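Local coordinates for protein 4-carboxymuconolactone decarboxylase (Sinorhizobium meliloti, PDB 4G9Q) that is a trimeric, all-helical member of the carboxymuconolactone decarboxylase family and may have peroxiredoxin activity, at residues I142-D145 with Q146-A149; S111-I114 with T115-Y119; A50-L53 with E54-Q58; H243-Y247 with A248-N252; I220-H223 with L224-L228. All coordinates share one frame; numbering follows the deposited sequence.

Contact 1 of 5, residues I142-D145 with Q146-A149; sequences IGQD and QLAA
Gln146 and Gly143 are joined twice, once directly and once through water. The direct link runs from Gln146 N to Gly143 O at 3.2 Å. Leu147 N repeats the pattern one residue on, reaching Gln144 O at 3.2 Å. Both donors stand well above their carbonyl planes, in keeping with the tight i to i+3 winding of a 3-10 turn. A single water (water 1) makes the second link: it accepts from Gly143 N and from Gln146 NE2, the latter at 2.8 Å, and donates to Asp145 OD1 at 2.7 Å. Asp145 can take part because its CG sits between the backbone N and carbonyl carbon (chi1 64°), folding the carboxylate back over the turn, nearly perpendicular (88°) to the Gln146 amide. The extended Gln146 chain runs at about a right angle across Ile142, whose CD1 touches NE2 at 3.6 Å. A leucine in place of Gln146 would probably leave water 1 without one of its two N-H donors and loosen its hold on the Asp145 carboxylate. On the apolar flank, Leu147 CG lies 3.4 Å from Gln144 O, and its CD1 reaches over Gln144 CA at 3.6 Å. Arg47 of the second subunit packs on Gln144 and Leu147. The chemistry is that of a surface turn in the linker after helix 130-139: two backbone bonds set its curvature, a shared water ties its polar side chains together, and the buried Leu147, with Ile142 beside it, packs the turn onto helices 107-120 and 130-139.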
# COMPACT_ATOMS: atom_id res chain seq x y z
N ILE A 142 17.77 -17.74 -19.29
CA ILE A 142 18.38 -16.41 -19.24
C ILE A 142 19.47 -16.37 -18.17
O ILE A 142 19.18 -16.35 -16.97
CB ILE A 142 17.33 -15.30 -18.98
CG1 ILE A 142 16.22 -15.31 -20.04
CG2 ILE A 142 18.01 -13.91 -18.89
CD1 ILE A 142 16.69 -15.14 -21.48
N GLY A 143 20.72 -16.36 -18.60
CA GLY A 143 21.85 -16.32 -17.68
C GLY A 143 22.19 -14.91 -17.24
O GLY A 143 21.63 -13.93 -17.75
N GLN A 144 23.14 -14.81 -16.30
CA GLN A 144 23.55 -13.52 -15.74
C GLN A 144 24.23 -12.62 -16.76
O GLN A 144 24.28 -11.40 -16.58
CB GLN A 144 24.49 -13.73 -14.55
CG GLN A 144 23.87 -14.45 -13.37
CD GLN A 144 24.92 -14.79 -12.34
OE1 GLN A 144 25.32 -13.94 -11.55
NE2 GLN A 144 25.40 -16.03 -12.37
N ASP A 145 24.75 -13.22 -17.82
CA ASP A 145 25.42 -12.46 -18.88
C ASP A 145 24.47 -11.55 -19.66
O ASP A 145 24.91 -10.65 -20.38
CB ASP A 145 26.18 -13.40 -19.82
CG ASP A 145 25.26 -14.35 -20.58
OD1 ASP A 145 24.24 -14.81 -20.00
OD2 ASP A 145 25.55 -14.65 -21.75
N GLN A 146 23.16 -11.78 -19.50
CA GLN A 146 22.13 -11.01 -20.21
C GLN A 146 21.54 -9.87 -19.38
O GLN A 146 20.68 -9.13 -19.86
CB GLN A 146 21.01 -11.94 -20.67
CG GLN A 146 21.43 -13.03 -21.65
CD GLN A 146 20.24 -13.66 -22.35
OE1 GLN A 146 19.39 -12.97 -22.91
NE2 GLN A 146 20.17 -14.99 -22.32
N LEU A 147 22.00 -9.74 -18.14
CA LEU A 147 21.41 -8.79 -17.20
C LEU A 147 22.00 -7.38 -17.33
O LEU A 147 22.99 -7.17 -18.04
CB LEU A 147 21.56 -9.31 -15.76
CG LEU A 147 21.06 -10.75 -15.54
CD1 LEU A 147 21.34 -11.22 -14.12
CD2 LEU A 147 19.58 -10.87 -15.84
N ALA A 148 21.37 -6.41 -16.67
CA ALA A 148 21.85 -5.04 -16.68
C ALA A 148 23.22 -4.97 -16.02
O ALA A 148 23.46 -5.65 -15.04
CB ALA A 148 20.86 -4.12 -15.98
N ALA A 149 24.11 -4.14 -16.58
CA ALA A 149 25.48 -4.05 -16.09
C ALA A 149 25.54 -3.43 -14.70
O ALA A 149 24.82 -2.48 -14.40
CB ALA A 149 26.34 -3.25 -17.06
O HOH W 1 22.24 -16.39 -20.96

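Contact 2 of 5, residues S111-I114 with T115-Y119; sequences SETI and THLAY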
# COMPACT_ATOMS: atom_id res chain seq x y z
N SER A 111 15.76 -6.45 -15.56
CA SER A 111 16.81 -6.31 -14.56
C SER A 111 16.92 -4.86 -14.07
O SER A 111 16.94 -4.60 -12.86
CB SER A 111 18.15 -6.78 -15.15
OG SER A 111 19.18 -6.72 -14.18
N GLU A 112 16.96 -3.93 -15.02
CA GLU A 112 17.12 -2.51 -14.69
C GLU A 112 15.87 -1.92 -14.04
O GLU A 112 15.97 -1.04 -13.19
CB GLU A 112 17.55 -1.71 -15.92
CG GLU A 112 17.97 -0.26 -15.62
CD GLU A 112 19.22 -0.15 -14.75
OE1 GLU A 112 19.89 -1.18 -14.50
OE2 GLU A 112 19.53 0.98 -14.33
N THR A 113 14.69 -2.42 -14.43
CA THR A 113 13.44 -1.95 -13.82
C THR A 113 13.42 -2.25 -12.32
O THR A 113 13.03 -1.40 -11.51
CB THR A 113 12.21 -2.56 -14.53
OG1 THR A 113 12.20 -2.11 -15.88
CG2 THR A 113 10.91 -2.13 -13.84
N ILE A 114 13.86 -3.45 -11.98
CA ILE A 114 13.97 -3.88 -10.58
C ILE A 114 14.91 -2.95 -9.80
O ILE A 114 14.56 -2.46 -8.73
CB ILE A 114 14.37 -5.37 -10.49
CG1 ILE A 114 13.23 -6.22 -11.06
CG2 ILE A 114 14.68 -5.77 -9.04
CD1 ILE A 114 13.60 -7.64 -11.43
N THR A 115 16.09 -2.68 -10.36
CA THR A 115 17.06 -1.80 -9.70
C THR A 115 16.52 -0.38 -9.55
O THR A 115 16.68 0.25 -8.49
CB THR A 115 18.40 -1.81 -10.44
OG1 THR A 115 18.92 -3.14 -10.42
CG2 THR A 115 19.39 -0.86 -9.79
N HIS A 116 15.89 0.12 -10.61
CA HIS A 116 15.31 1.45 -10.59
C HIS A 116 14.25 1.57 -9.50
O HIS A 116 14.21 2.56 -8.76
CB HIS A 116 14.71 1.80 -11.95
CG HIS A 116 14.30 3.24 -12.07
ND1 HIS A 116 15.22 4.25 -12.22
CD2 HIS A 116 13.08 3.83 -12.02
CE1 HIS A 116 14.58 5.41 -12.26
NE2 HIS A 116 13.29 5.18 -12.15
N LEU A 117 13.40 0.55 -9.40
CA LEU A 117 12.30 0.60 -8.44
C LEU A 117 12.72 0.29 -7.00
O LEU A 117 11.95 0.56 -6.08
CB LEU A 117 11.12 -0.27 -8.90
CG LEU A 117 10.47 0.25 -10.19
CD1 LEU A 117 9.26 -0.59 -10.53
CD2 LEU A 117 10.09 1.74 -10.10
N ALA A 118 13.94 -0.22 -6.80
CA ALA A 118 14.51 -0.28 -5.45
C ALA A 118 14.55 1.13 -4.86
O ALA A 118 14.21 1.34 -3.69
CB ALA A 118 15.91 -0.88 -5.48
N TYR A 119 14.91 2.09 -5.69
CA TYR A 119 14.98 3.49 -5.27
C TYR A 119 13.61 4.16 -5.24
O TYR A 119 13.32 4.91 -4.32
CB TYR A 119 15.92 4.28 -6.18
CG TYR A 119 17.36 3.87 -6.04
CD1 TYR A 119 18.19 4.47 -5.09
CD2 TYR A 119 17.90 2.88 -6.86
CE1 TYR A 119 19.54 4.09 -4.96
CE2 TYR A 119 19.23 2.50 -6.74
CZ TYR A 119 20.04 3.10 -5.80
OH TYR A 119 21.35 2.71 -5.69
O HOH W 2 19.93 -3.65 -12.76
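Thr115 N, His116 N, Leu117 N and Ala118 N donate in turn to the carbonyls of Ser111, Glu112, Thr113 and Ile114, the unbroken i to i+4 ladder of an alpha-helix, with its shortest rung from His116 N to Glu112 O at 2.8 Å. On one flank a water (water 2) among buried side chains joins them to this ladder. It lies 2.6 Å from Thr115 OG1, donates to Glu112 OE1 at 3.0 Å, and makes a weak bond to Ser111 O. Glu112 reaches it by bending at chi2 (65°), while its other oxygen, OE2, forms salt bridges with Arg195 and Arg203. The next flank is apolar. Thr113 and Leu117 run side by side, and CG2 of Thr113, set anti to the backbone N, meets Leu117 CD1 at 4.0 Å; Leu117 CG also rests on Thr113 O at 3.3 Å. All the touching residues of this part of helix 107-120 are buried. Thr113 and Leu117 pack between helices 73-86 and 200-213, and His116 bonds to Thr207 of the latter while its ring stacks with Tyr120. Ser111 OG bonds to Val49 O of the second subunit, and Ala118 packs on Leu53 of that same subunit.

Contact 3 of 5, residues A50-L53 with E54-Q58; sequences APAL and EQYTQ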
# COMPACT_ATOMS: atom_id res chain seq x y z
N ALA A 50 -15.06 -16.73 -8.45
CA ALA A 50 -15.64 -15.60 -9.17
C ALA A 50 -15.57 -15.81 -10.68
O ALA A 50 -14.67 -15.28 -11.35
CB ALA A 50 -14.96 -14.28 -8.76
N PRO A 51 -16.51 -16.59 -11.24
CA PRO A 51 -16.49 -16.84 -12.68
C PRO A 51 -16.61 -15.56 -13.51
O PRO A 51 -16.05 -15.49 -14.61
CB PRO A 51 -17.68 -17.77 -12.91
CG PRO A 51 -18.52 -17.65 -11.68
CD PRO A 51 -17.58 -17.36 -10.57
N ALA A 52 -17.31 -14.54 -12.99
CA ALA A 52 -17.40 -13.26 -13.69
C ALA A 52 -16.03 -12.61 -13.84
O ALA A 52 -15.74 -11.99 -14.87
CB ALA A 52 -18.37 -12.32 -12.98
N LEU A 53 -15.18 -12.76 -12.83
CA LEU A 53 -13.83 -12.20 -12.89
C LEU A 53 -13.01 -12.86 -14.00
O LEU A 53 -12.29 -12.18 -14.74
CB LEU A 53 -13.12 -12.31 -11.54
CG LEU A 53 -11.69 -11.75 -11.46
CD1 LEU A 53 -11.60 -10.31 -11.93
CD2 LEU A 53 -11.15 -11.90 -10.04
N GLU A 54 -13.12 -14.18 -14.11
CA GLU A 54 -12.40 -14.91 -15.17
C GLU A 54 -12.84 -14.45 -16.55
O GLU A 54 -12.00 -14.20 -17.42
CB GLU A 54 -12.56 -16.42 -15.03
CG GLU A 54 -11.72 -17.23 -16.04
CD GLU A 54 -10.22 -16.94 -15.97
OE1 GLU A 54 -9.72 -16.59 -14.88
OE2 GLU A 54 -9.54 -17.06 -17.02
N GLN A 55 -14.15 -14.32 -16.73
CA GLN A 55 -14.70 -13.83 -18.00
C GLN A 55 -14.19 -12.43 -18.33
O GLN A 55 -13.76 -12.17 -19.46
CB GLN A 55 -16.22 -13.82 -17.95
CG GLN A 55 -16.87 -13.57 -19.30
CD GLN A 55 -16.98 -14.83 -20.11
OE1 GLN A 55 -15.98 -15.36 -20.61
NE2 GLN A 55 -18.20 -15.34 -20.24
N TYR A 56 -14.23 -11.54 -17.34
CA TYR A 56 -13.73 -10.17 -17.52
C TYR A 56 -12.24 -10.14 -17.86
O TYR A 56 -11.80 -9.34 -18.68
CB TYR A 56 -13.99 -9.33 -16.27
CG TYR A 56 -15.42 -8.87 -16.06
CD1 TYR A 56 -16.25 -8.53 -17.13
CD2 TYR A 56 -15.93 -8.72 -14.77
CE1 TYR A 56 -17.56 -8.08 -16.92
CE2 TYR A 56 -17.23 -8.27 -14.55
CZ TYR A 56 -18.04 -7.95 -15.62
OH TYR A 56 -19.32 -7.50 -15.40
N THR A 57 -11.47 -11.02 -17.22
CA THR A 57 -10.03 -11.11 -17.49
C THR A 57 -9.80 -11.42 -18.97
O THR A 57 -9.02 -10.73 -19.65
CB THR A 57 -9.35 -12.19 -16.62
OG1 THR A 57 -9.51 -11.84 -15.24
CG2 THR A 57 -7.86 -12.30 -16.94
N GLN A 58 -10.51 -12.42 -19.47
CA GLN A 58 -10.38 -12.84 -20.85
C GLN A 58 -10.90 -11.80 -21.83
O GLN A 58 -10.18 -11.37 -22.74
CB GLN A 58 -11.08 -14.20 -21.07
CG GLN A 58 -10.49 -15.34 -20.24
CD GLN A 58 -8.98 -15.45 -20.35
OE1 GLN A 58 -8.28 -15.55 -19.34
NE2 GLN A 58 -8.46 -15.43 -21.57
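Thr57 grips Leu53 O with two donors, its backbone N at 2.9 Å and its hydroxyl OG1 at 2.8 Å, and this is the tightest part of the contact. The two arrive from opposite faces of the carbonyl plane. OG1, beside its own backbone N (chi1 -61°), also bonds to Trp123 NE1 of the third subunit. Close by, Ala52 O accepts from Tyr56 N at 2.9 Å and is overhung obliquely by the tyrosine ring, whose CD2 comes within 3.3 Å. This is the first part of helix 51-65: Ala50 holds the N-cap position, and Pro51, which lacks an N-H to donate, suits the opening turn. The winding starts slackly, since Glu54 N makes only a weak bond to Ala50 O at 3.4 Å. Were the tyrosine ring cut back to an alanine, Ala52 O would probably lose its cover and Tyr119 of the third subunit its edge-to-face partner. The more open side carries Pro51 and Gln55, both partly exposed; Gln55 N holds Pro51 O soundly at 3.1 Å, but the glutamine chain bends at chi2 (84°) and carries its amide away. Glu54, by contrast, is buried against helix 43-47, and its OE1 forms a salt bridge with Arg39.

Contact 4 of 5, residues H243-Y247 with A248-N252; sequences HLAFY and AGWPN
Phe246 and Trp250 form the aromatic part of this contact, a T-shaped pair in which the indole presents its edge to the phenyl face. The Phe246 ring and the six-membered ring of Trp250 have centroids 5.0 Å apart and planes at 73°. Trp250 CZ3 stands over the middle of the phenyl ring, while CH2 makes the nearest approach, 3.6 Å from Phe246 CZ. A CH-pi contact covers one face of the indole: the Ala245 methyl carbon CB lies 3.9 Å from the centroid of the six-membered ring, only 16° off its normal. The indole is fixed both over a face and at an edge, and it gets there with a chi1 of -124°, away from the usual staggered positions.

The hydrogen bonding across the segments belongs to the end of a helix. Ala248 N donates to Leu244 O at 2.7 Å, and the Ala248 CB packs against that same oxygen at 3.3 Å. Gly249 then leaves the helical path with a positive phi and serves as N-cap of the next helix. With those backbone angles a side chain would collide with the Ala248 carbonyl oxygen, so only glycine fits comfortably.

The whole makes a short helix-to-helix junction, with helix 234-248 ending and helix 250-267 beginning around one residue. Leu244 packs on helices 73-86 and 200-213, and Phe246 on Leu61 and Val65 of helix 51-65. The third subunit closes the aromatic side: its Tyr183 meets Phe246 edge-to-face, its Thr184 takes a hydrogen bond from Trp250 NE1, and its Leu180 packs on Ala245.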
# COMPACT_ATOMS: atom_id res chain seq x y z
N HIS A 243 -4.36 1.67 -18.74
CA HIS A 243 -3.89 0.33 -18.42
C HIS A 243 -3.85 0.12 -16.90
O HIS A 243 -4.28 -0.92 -16.38
CB HIS A 243 -2.51 0.11 -19.05
CG HIS A 243 -2.05 -1.31 -19.03
ND1 HIS A 243 -2.40 -2.22 -20.01
CD2 HIS A 243 -1.24 -1.98 -18.18
CE1 HIS A 243 -1.83 -3.38 -19.75
NE2 HIS A 243 -1.13 -3.26 -18.64
N LEU A 244 -3.37 1.14 -16.20
CA LEU A 244 -3.20 1.07 -14.75
C LEU A 244 -4.50 1.13 -13.96
O LEU A 244 -4.53 0.75 -12.79
CB LEU A 244 -2.23 2.15 -14.28
CG LEU A 244 -0.77 1.92 -14.69
CD1 LEU A 244 0.08 3.12 -14.31
CD2 LEU A 244 -0.23 0.63 -14.07
N ALA A 245 -5.58 1.61 -14.58
CA ALA A 245 -6.90 1.53 -13.93
C ALA A 245 -7.23 0.09 -13.58
O ALA A 245 -7.81 -0.20 -12.53
CB ALA A 245 -7.98 2.12 -14.83
N PHE A 246 -6.83 -0.83 -14.46
CA PHE A 246 -7.11 -2.25 -14.26
C PHE A 246 -6.14 -2.89 -13.28
O PHE A 246 -6.56 -3.64 -12.40
CB PHE A 246 -7.13 -2.98 -15.61
CG PHE A 246 -8.20 -2.49 -16.53
CD1 PHE A 246 -9.43 -3.15 -16.60
CD2 PHE A 246 -8.01 -1.33 -17.28
CE1 PHE A 246 -10.44 -2.68 -17.43
CE2 PHE A 246 -9.02 -0.85 -18.11
CZ PHE A 246 -10.24 -1.53 -18.19
N TYR A 247 -4.85 -2.58 -13.42
CA TYR A 247 -3.83 -3.20 -12.58
C TYR A 247 -3.65 -2.56 -11.21
O TYR A 247 -3.23 -3.23 -10.27
CB TYR A 247 -2.49 -3.29 -13.32
CG TYR A 247 -2.52 -4.40 -14.34
CD1 TYR A 247 -2.28 -5.72 -13.96
CD2 TYR A 247 -2.83 -4.14 -15.68
CE1 TYR A 247 -2.32 -6.75 -14.89
CE2 TYR A 247 -2.88 -5.17 -16.62
CZ TYR A 247 -2.63 -6.47 -16.22
OH TYR A 247 -2.68 -7.48 -17.15
N ALA A 248 -3.98 -1.28 -11.09
CA ALA A 248 -3.78 -0.55 -9.84
C ALA A 248 -5.08 0.01 -9.27
O ALA A 248 -5.06 0.68 -8.24
CB ALA A 248 -2.74 0.54 -10.03
N GLY A 249 -6.20 -0.27 -9.94
CA GLY A 249 -7.51 0.16 -9.46
C GLY A 249 -7.94 1.49 -10.05
O GLY A 249 -7.10 2.37 -10.31
N TRP A 250 -9.24 1.65 -10.25
CA TRP A 250 -9.80 2.86 -10.86
C TRP A 250 -9.40 4.15 -10.13
O TRP A 250 -8.99 5.11 -10.78
CB TRP A 250 -11.33 2.77 -10.98
CG TRP A 250 -11.81 2.98 -12.38
CD1 TRP A 250 -12.40 4.09 -12.90
CD2 TRP A 250 -11.72 2.03 -13.45
NE1 TRP A 250 -12.69 3.90 -14.24
CE2 TRP A 250 -12.27 2.64 -14.60
CE3 TRP A 250 -11.22 0.73 -13.55
CZ2 TRP A 250 -12.35 1.98 -15.83
CZ3 TRP A 250 -11.28 0.08 -14.78
CH2 TRP A 250 -11.85 0.71 -15.90
N PRO A 251 -9.52 4.18 -8.78
CA PRO A 251 -9.19 5.43 -8.10
C PRO A 251 -7.77 5.94 -8.36
O PRO A 251 -7.58 7.14 -8.50
CB PRO A 251 -9.41 5.08 -6.62
CG PRO A 251 -10.51 4.05 -6.68
CD PRO A 251 -10.15 3.21 -7.87
N ASN A 252 -6.80 5.03 -8.43
CA ASN A 252 -5.42 5.44 -8.73
C ASN A 252 -5.31 6.08 -10.12
O ASN A 252 -4.68 7.13 -10.27
CB ASN A 252 -4.44 4.27 -8.59
CG ASN A 252 -3.98 4.05 -7.14
OD1 ASN A 252 -3.73 2.91 -6.75
ND2 ASN A 252 -3.88 5.12 -6.36

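Contact 5 of 5, residues I220-H223 with L224-L228; sequences ITFH and LNKAL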
# COMPACT_ATOMS: atom_id res chain seq x y z
N ILE A 220 4.20 12.97 -9.85
CA ILE A 220 3.85 12.71 -11.25
C ILE A 220 4.14 13.90 -12.17
O ILE A 220 4.58 13.71 -13.30
CB ILE A 220 2.37 12.23 -11.40
CG1 ILE A 220 2.19 10.88 -10.71
CG2 ILE A 220 1.98 12.13 -12.87
CD1 ILE A 220 0.75 10.37 -10.70
N THR A 221 3.92 15.12 -11.69
CA THR A 221 4.17 16.31 -12.53
C THR A 221 5.60 16.29 -13.09
O THR A 221 5.81 16.36 -14.30
CB THR A 221 3.85 17.63 -11.80
OG1 THR A 221 2.45 17.69 -11.51
CG2 THR A 221 4.23 18.84 -12.66
N PHE A 222 6.58 16.19 -12.19
CA PHE A 222 7.98 16.16 -12.60
C PHE A 222 8.26 15.01 -13.57
O PHE A 222 8.85 15.21 -14.63
CB PHE A 222 8.89 16.06 -11.36
CG PHE A 222 10.36 16.04 -11.69
CD1 PHE A 222 11.07 17.24 -11.84
CD2 PHE A 222 11.04 14.84 -11.86
CE1 PHE A 222 12.42 17.22 -12.15
CE2 PHE A 222 12.39 14.81 -12.17
CZ PHE A 222 13.09 16.01 -12.31
N HIS A 223 7.83 13.80 -13.21
CA HIS A 223 8.18 12.63 -13.99
C HIS A 223 7.42 12.45 -15.29
O HIS A 223 7.95 11.87 -16.24
CB HIS A 223 8.21 11.37 -13.12
CG HIS A 223 9.37 11.35 -12.18
ND1 HIS A 223 10.66 11.10 -12.60
CD2 HIS A 223 9.46 11.63 -10.85
CE1 HIS A 223 11.49 11.19 -11.57
NE2 HIS A 223 10.78 11.51 -10.50
N LEU A 224 6.19 12.96 -15.35
CA LEU A 224 5.44 12.95 -16.60
C LEU A 224 6.03 13.95 -17.60
O LEU A 224 6.18 13.64 -18.78
CB LEU A 224 3.95 13.21 -16.38
CG LEU A 224 3.07 13.27 -17.64
CD1 LEU A 224 3.13 11.97 -18.44
CD2 LEU A 224 1.64 13.60 -17.25
N ASN A 225 6.39 15.14 -17.11
CA ASN A 225 7.11 16.10 -17.95
C ASN A 225 8.39 15.49 -18.50
O ASN A 225 8.68 15.60 -19.68
CB ASN A 225 7.42 17.39 -17.18
CG ASN A 225 6.26 18.35 -17.16
OD1 ASN A 225 5.80 18.77 -16.10
ND2 ASN A 225 5.78 18.72 -18.34
N LYS A 226 9.13 14.81 -17.62
CA LYS A 226 10.37 14.15 -18.02
C LYS A 226 10.12 13.06 -19.08
O LYS A 226 10.87 12.96 -20.05
CB LYS A 226 11.08 13.58 -16.79
CG LYS A 226 12.54 13.23 -17.02
CD LYS A 226 13.23 12.88 -15.69
CE LYS A 226 14.68 12.42 -15.90
NZ LYS A 226 15.54 13.47 -16.52
N ALA A 227 9.06 12.28 -18.90
CA ALA A 227 8.68 11.23 -19.85
C ALA A 227 8.35 11.82 -21.23
O ALA A 227 8.77 11.29 -22.26
CB ALA A 227 7.49 10.43 -19.32
N LEU A 228 7.59 12.91 -21.23
CA LEU A 228 7.21 13.57 -22.47
C LEU A 228 8.43 14.20 -23.13
O LEU A 228 8.60 14.06 -24.34
CB LEU A 228 6.11 14.61 -22.21
CG LEU A 228 4.76 14.07 -21.72
CD1 LEU A 228 3.88 15.20 -21.20
CD2 LEU A 228 4.01 13.26 -22.80
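Leu224 N, Asn225 N, Lys226 N and Ala227 N bond to the carbonyls of Ile220, Thr221, Phe222 and His223, a regular alpha-helical turn whose first bond, Leu224 N to Ile220 O, is short at 2.7 Å. The side chains sort themselves by flank. Toward the core, Ile220 CG2 crosses Leu224 at CB, 4.2 Å away, and Leu224 CB is also 3.2 Å from Ile220 O. Toward the outside, Phe222 and Lys226 run side by side, with the methylene CD of the lysine 4.1 Å from Phe222 CE2. Lys226 is extended, with CG anti to the backbone N (chi1 -163°), until chi4 bends its ammonium end to one side. Its CD thus brushes the phenyl ring obliquely while NZ goes on to a cation-pi contact with Trp193. Phe222 also reaches its chain neighbour: its CD2 lies over the centre of one face of the His223 imidazole, which meets Trp193 and Tyr120 as well. Exposed Thr221 and Phe222 contrast with the buried Ile220, His223 and Leu224, which pack on helices 200-213 and 234-248; Lys226 joins an aromatic group, where its charge is probably eased in part by the pi cloud of Trp193.

How the contacts relate
All five contacts are local, yet their chemistry follows their place in the fold. Contacts 2, 3 and 4 are buried, contact 3 despite lying about 25 Å from the chain's centre; contact 5 is partly buried and contact 1 is a surface turn. Contacts 1 and 2 touch through Ser111 and Glu112 against Leu147 and Ala148, and both meet the second subunit. Contacts 3 and 4 face the third subunit, offering it aromatic rings, a threonine hydroxyl and an indole N-H. Contact 5 touches no other subunit. Contacts 2, 3 and 5 each lie along a single helix of their own, apart from the N-cap residue of contact 3, whereas contact 4 joins two.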